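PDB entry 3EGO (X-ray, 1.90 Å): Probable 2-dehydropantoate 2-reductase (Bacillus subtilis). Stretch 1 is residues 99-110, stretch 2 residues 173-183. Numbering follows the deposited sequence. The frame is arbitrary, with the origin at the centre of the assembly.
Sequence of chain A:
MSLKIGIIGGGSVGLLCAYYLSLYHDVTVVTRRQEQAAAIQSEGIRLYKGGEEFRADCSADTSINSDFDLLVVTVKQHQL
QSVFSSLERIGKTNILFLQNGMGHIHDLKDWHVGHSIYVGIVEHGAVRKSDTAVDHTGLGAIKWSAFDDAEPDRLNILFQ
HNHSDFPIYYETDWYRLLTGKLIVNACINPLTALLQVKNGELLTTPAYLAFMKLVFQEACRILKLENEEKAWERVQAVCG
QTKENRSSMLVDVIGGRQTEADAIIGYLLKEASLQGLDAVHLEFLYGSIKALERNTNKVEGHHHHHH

Stretch 1 (99-110) QNGMGHIHDLKD
Stretch 2, residues 173-183: DWYRLLTGKLI

One side chain, Met102, dominates stretch 1's share of this contact: more of its surface is covered by the other stretch than that of any other residue here, and it reaches five residues of the opposite helix, yet no hydrogen bond crosses between the stretches. The helix through residues 174-183 runs at 152° to the short helix that includes Ile105 to Leu108, nearly antiparallel, but their axes come no closer than 12.5 Å, so the loop before the short helix makes the nearest backbone approach. There Gly101 CA lies 6.1 Å from Leu182 CA, and Met102 CA lies 7.3 Å from Leu178 CA.

Asn100 is extended (phi/psi -79/148). Gly101 follows at 81/-173, where a CB would jam against the preceding carbonyl oxygen; its bare CA sits 4.0 Å from Leu182 CD1. Met102 (-132/9) leads into helical values from Gly103 to Lys109, and its carbonyl accepts from the turn above, Ile105 N to Met102 O at 2.9 Å. Leu108 N to His104 O (2.8 Å) and Lys109 N to Ile105 O (3.0 Å) continue the helix.

Met102 points toward the long helix with chi1 m, chi2 t, chi3 p, and lies along its surface. CG meets Leu182 CD1 at 3.7 Å; SD sits 3.9 Å from Leu178 CB and 3.8 Å from Thr179 CG2; CE comes near two aromatic rings, 4.0 Å from Trp174 CZ3 and 4.2 Å from Tyr175 CE1, oblique to both. The flexible, polarizable thioether suits this varied apolar surface.

In the short helix, Ile105 (m, m) also points across, placing CG2 3.7 Å from Trp174 CH2 and CD1 3.7 Å from Leu178 CD1. Leu178 (chi1 m, chi2 -149°) thus touches both Met102 and Ile105, and its CD1 lies 4.3 Å from His104 NE2. Trp174 has chi1 p and chi2 -103°; Leu182 has chi1 t and chi2 120°.

Lys181, pointing toward the first stretch (t, t, t, p), brings CE to 3.9 Å from Asn100 OD1, a contact without a hydrogen bond. The poorly ordered Lys109 places NZ at the edge of the Trp174 ring, 4.3 Å from CH2.

Asp173 (chi1 t) caps the long helix: its OD1 accepts from Tyr175 N at 3.1 Å. Regular turns follow, including Leu178 N to Trp174 O at 3.1 Å and Leu182 N to Leu178 O at 2.9 Å. Thr179 (chi1 p) directs its CB away from the loop and donates from OG1 to Tyr175 O at 2.8 Å, satisfying its hydroxyl within the helix while CG2 remains against the Met102 sulfur.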

# COMPACT_ATOMS: atom_id res chain seq x y z
N GLN A 99 7.63 25.72 1.79
CA GLN A 99 7.57 24.26 1.91
C GLN A 99 6.19 23.65 1.86
O GLN A 99 5.24 24.19 2.40
CB GLN A 99 8.21 23.86 3.24
CG GLN A 99 9.57 24.52 3.50
CD GLN A 99 10.64 23.86 2.69
OE1 GLN A 99 11.15 24.45 1.72
NE2 GLN A 99 10.98 22.61 3.04
N ASN A 100 6.09 22.48 1.23
CA ASN A 100 4.85 21.70 1.25
C ASN A 100 4.78 20.97 2.58
O ASN A 100 5.81 20.60 3.14
CB ASN A 100 4.81 20.68 0.11
CG ASN A 100 4.70 21.33 -1.25
OD1 ASN A 100 4.01 22.34 -1.42
ND2 ASN A 100 5.37 20.74 -2.25
N GLY A 101 3.56 20.77 3.08
CA GLY A 101 3.41 20.12 4.37
C GLY A 101 3.61 21.11 5.51
O GLY A 101 3.73 22.31 5.27
N MET A 102 3.65 20.60 6.74
CA MET A 102 3.77 21.43 7.93
C MET A 102 4.84 20.91 8.89
O MET A 102 4.96 21.44 9.99
CB MET A 102 2.41 21.58 8.65
CG MET A 102 1.40 22.57 7.96
SD MET A 102 -0.26 22.77 8.71
CE MET A 102 0.25 23.87 10.04
N GLY A 103 5.64 19.92 8.48
CA GLY A 103 6.73 19.40 9.31
C GLY A 103 7.74 20.48 9.70
O GLY A 103 8.38 20.40 10.76
N HIS A 104 7.87 21.50 8.86
CA HIS A 104 8.82 22.59 9.16
C HIS A 104 8.31 23.47 10.29
O HIS A 104 9.09 24.15 10.96
CB HIS A 104 9.14 23.45 7.93
CG HIS A 104 7.95 24.14 7.32
ND1 HIS A 104 6.85 23.45 6.86
CD2 HIS A 104 7.72 25.45 7.04
CE1 HIS A 104 5.98 24.30 6.34
NE2 HIS A 104 6.49 25.52 6.44
N ILE A 105 7.01 23.43 10.48
CA ILE A 105 6.35 24.25 11.51
C ILE A 105 6.84 23.82 12.90
O ILE A 105 7.06 24.66 13.75
CB ILE A 105 4.83 24.14 11.40
CG1 ILE A 105 4.35 24.74 10.07
CG2 ILE A 105 4.17 24.81 12.59
CD1 ILE A 105 4.81 26.21 9.86
N HIS A 106 7.06 22.52 13.10
CA HIS A 106 7.67 22.05 14.35
C HIS A 106 9.12 22.54 14.51
O HIS A 106 9.55 22.92 15.61
CB HIS A 106 7.53 20.52 14.51
CG HIS A 106 6.12 20.05 14.71
ND1 HIS A 106 5.63 18.91 14.14
CD2 HIS A 106 5.10 20.59 15.43
CE1 HIS A 106 4.36 18.74 14.49
NE2 HIS A 106 4.02 19.76 15.27
N ASP A 107 9.88 22.57 13.42
CA ASP A 107 11.25 23.11 13.45
C ASP A 107 11.28 24.61 13.76
O ASP A 107 12.13 25.08 14.52
CB ASP A 107 11.96 22.83 12.12
CG ASP A 107 11.63 21.46 11.53
OD1 ASP A 107 10.91 20.66 12.19
OD2 ASP A 107 12.07 21.18 10.39
N LEU A 108 10.36 25.35 13.16
CA LEU A 108 10.28 26.80 13.35
C LEU A 108 9.80 27.22 14.74
O LEU A 108 10.22 28.25 15.25
CB LEU A 108 9.32 27.43 12.34
CG LEU A 108 9.64 27.29 10.86
CD1 LEU A 108 8.60 28.04 10.07
CD2 LEU A 108 10.99 27.81 10.60
N LYS A 109 8.89 26.44 15.30
CA LYS A 109 8.30 26.71 16.60
C LYS A 109 9.37 27.02 17.64
O LYS A 109 9.28 28.02 18.37
CB LYS A 109 7.52 25.48 17.08
CG LYS A 109 6.16 25.79 17.66
CD LYS A 109 5.10 25.75 16.58
CE LYS A 109 3.74 26.10 17.14
NZ LYS A 109 2.64 25.42 16.40
N ASP A 110 10.36 26.15 17.72
CA ASP A 110 11.46 26.30 18.67
C ASP A 110 12.71 26.67 17.90
O ASP A 110 13.70 25.94 17.91
CB ASP A 110 11.70 24.98 19.41
CG ASP A 110 10.42 24.32 19.87
OD1 ASP A 110 9.60 25.00 20.53
OD2 ASP A 110 10.23 23.13 19.56
N ASP A 173 -3.75 35.06 9.09
CA ASP A 173 -3.65 33.86 9.94
C ASP A 173 -2.83 32.73 9.28
O ASP A 173 -3.35 32.00 8.43
CB ASP A 173 -5.04 33.34 10.24
CG ASP A 173 -5.02 32.12 11.16
OD1 ASP A 173 -3.96 31.81 11.78
OD2 ASP A 173 -6.08 31.49 11.28
N TRP A 174 -1.59 32.60 9.71
CA TRP A 174 -0.66 31.63 9.13
C TRP A 174 -1.22 30.22 9.35
O TRP A 174 -1.14 29.35 8.46
CB TRP A 174 0.76 31.80 9.73
CG TRP A 174 0.96 31.23 11.12
CD1 TRP A 174 1.02 31.93 12.29
CD2 TRP A 174 1.18 29.84 11.46
NE1 TRP A 174 1.23 31.06 13.35
CE2 TRP A 174 1.32 29.78 12.87
CE3 TRP A 174 1.23 28.65 10.72
CZ2 TRP A 174 1.53 28.56 13.55
CZ3 TRP A 174 1.44 27.46 11.39
CH2 TRP A 174 1.59 27.43 12.80
N TYR A 175 -1.86 29.99 10.49
CA TYR A 175 -2.25 28.63 10.82
C TYR A 175 -3.42 28.18 9.98
O TYR A 175 -3.45 27.07 9.44
CB TYR A 175 -2.53 28.47 12.32
CG TYR A 175 -2.89 27.05 12.69
CD1 TYR A 175 -1.91 26.11 12.98
CD2 TYR A 175 -4.22 26.64 12.73
CE1 TYR A 175 -2.25 24.79 13.32
CE2 TYR A 175 -4.57 25.34 13.07
CZ TYR A 175 -3.58 24.43 13.36
OH TYR A 175 -3.94 23.14 13.69
N ARG A 176 -4.39 29.07 9.79
CA ARG A 176 -5.49 28.78 8.90
C ARG A 176 -5.02 28.58 7.45
O ARG A 176 -5.52 27.70 6.70
CB ARG A 176 -6.50 29.93 8.95
CG ARG A 176 -7.70 29.67 8.07
CD ARG A 176 -8.75 30.77 8.23
NE ARG A 176 -9.16 30.92 9.63
CZ ARG A 176 -9.93 31.90 10.09
NH1 ARG A 176 -10.38 32.84 9.26
NH2 ARG A 176 -10.24 31.95 11.38
N LEU A 177 -4.10 29.44 7.03
CA LEU A 177 -3.58 29.37 5.65
C LEU A 177 -3.01 27.95 5.34
O LEU A 177 -3.42 27.27 4.38
CB LEU A 177 -2.50 30.45 5.46
CG LEU A 177 -1.96 30.50 4.02
CD1 LEU A 177 -3.07 30.58 2.97
CD2 LEU A 177 -0.99 31.64 3.89
N LEU A 178 -2.07 27.54 6.16
CA LEU A 178 -1.32 26.27 5.98
C LEU A 178 -2.16 25.02 6.18
O LEU A 178 -2.06 24.04 5.42
CB LEU A 178 -0.08 26.22 6.88
CG LEU A 178 1.02 27.29 6.79
CD1 LEU A 178 2.41 26.79 7.11
CD2 LEU A 178 1.05 27.98 5.47
N THR A 179 -2.99 25.03 7.22
CA THR A 179 -3.78 23.85 7.52
C THR A 179 -4.80 23.71 6.45
O THR A 179 -5.21 22.62 6.13
CB THR A 179 -4.55 23.94 8.88
OG1 THR A 179 -5.42 25.10 8.87
CG2 THR A 179 -3.59 24.00 10.02
N GLY A 180 -5.20 24.82 5.86
CA GLY A 180 -6.25 24.75 4.85
C GLY A 180 -5.78 24.02 3.62
O GLY A 180 -6.57 23.43 2.88
N LYS A 181 -4.49 24.07 3.36
CA LYS A 181 -3.92 23.33 2.24
C LYS A 181 -3.55 21.90 2.71
O LYS A 181 -3.70 20.94 1.97
CB LYS A 181 -2.69 24.07 1.70
CG LYS A 181 -1.92 23.35 0.56
CD LYS A 181 -0.84 24.26 -0.06
CE LYS A 181 0.30 23.42 -0.66
NZ LYS A 181 -0.23 22.31 -1.50
N LEU A 182 -3.07 21.79 3.94
CA LEU A 182 -2.67 20.47 4.46
C LEU A 182 -3.84 19.48 4.51
O LEU A 182 -3.68 18.33 4.10
CB LEU A 182 -1.99 20.60 5.84
CG LEU A 182 -1.34 19.27 6.28
CD1 LEU A 182 0.15 19.42 6.50
CD2 LEU A 182 -2.01 18.76 7.51
N ILE A 183 -5.03 19.92 4.96
CA ILE A 183 -6.15 18.99 5.07
C ILE A 183 -6.41 18.34 3.74
O ILE A 183 -6.59 17.14 3.64
CB ILE A 183 -7.48 19.60 5.61
CG1 ILE A 183 -8.52 18.48 5.84
CG2 ILE A 183 -8.09 20.62 4.65
CD1 ILE A 183 -8.08 17.36 6.83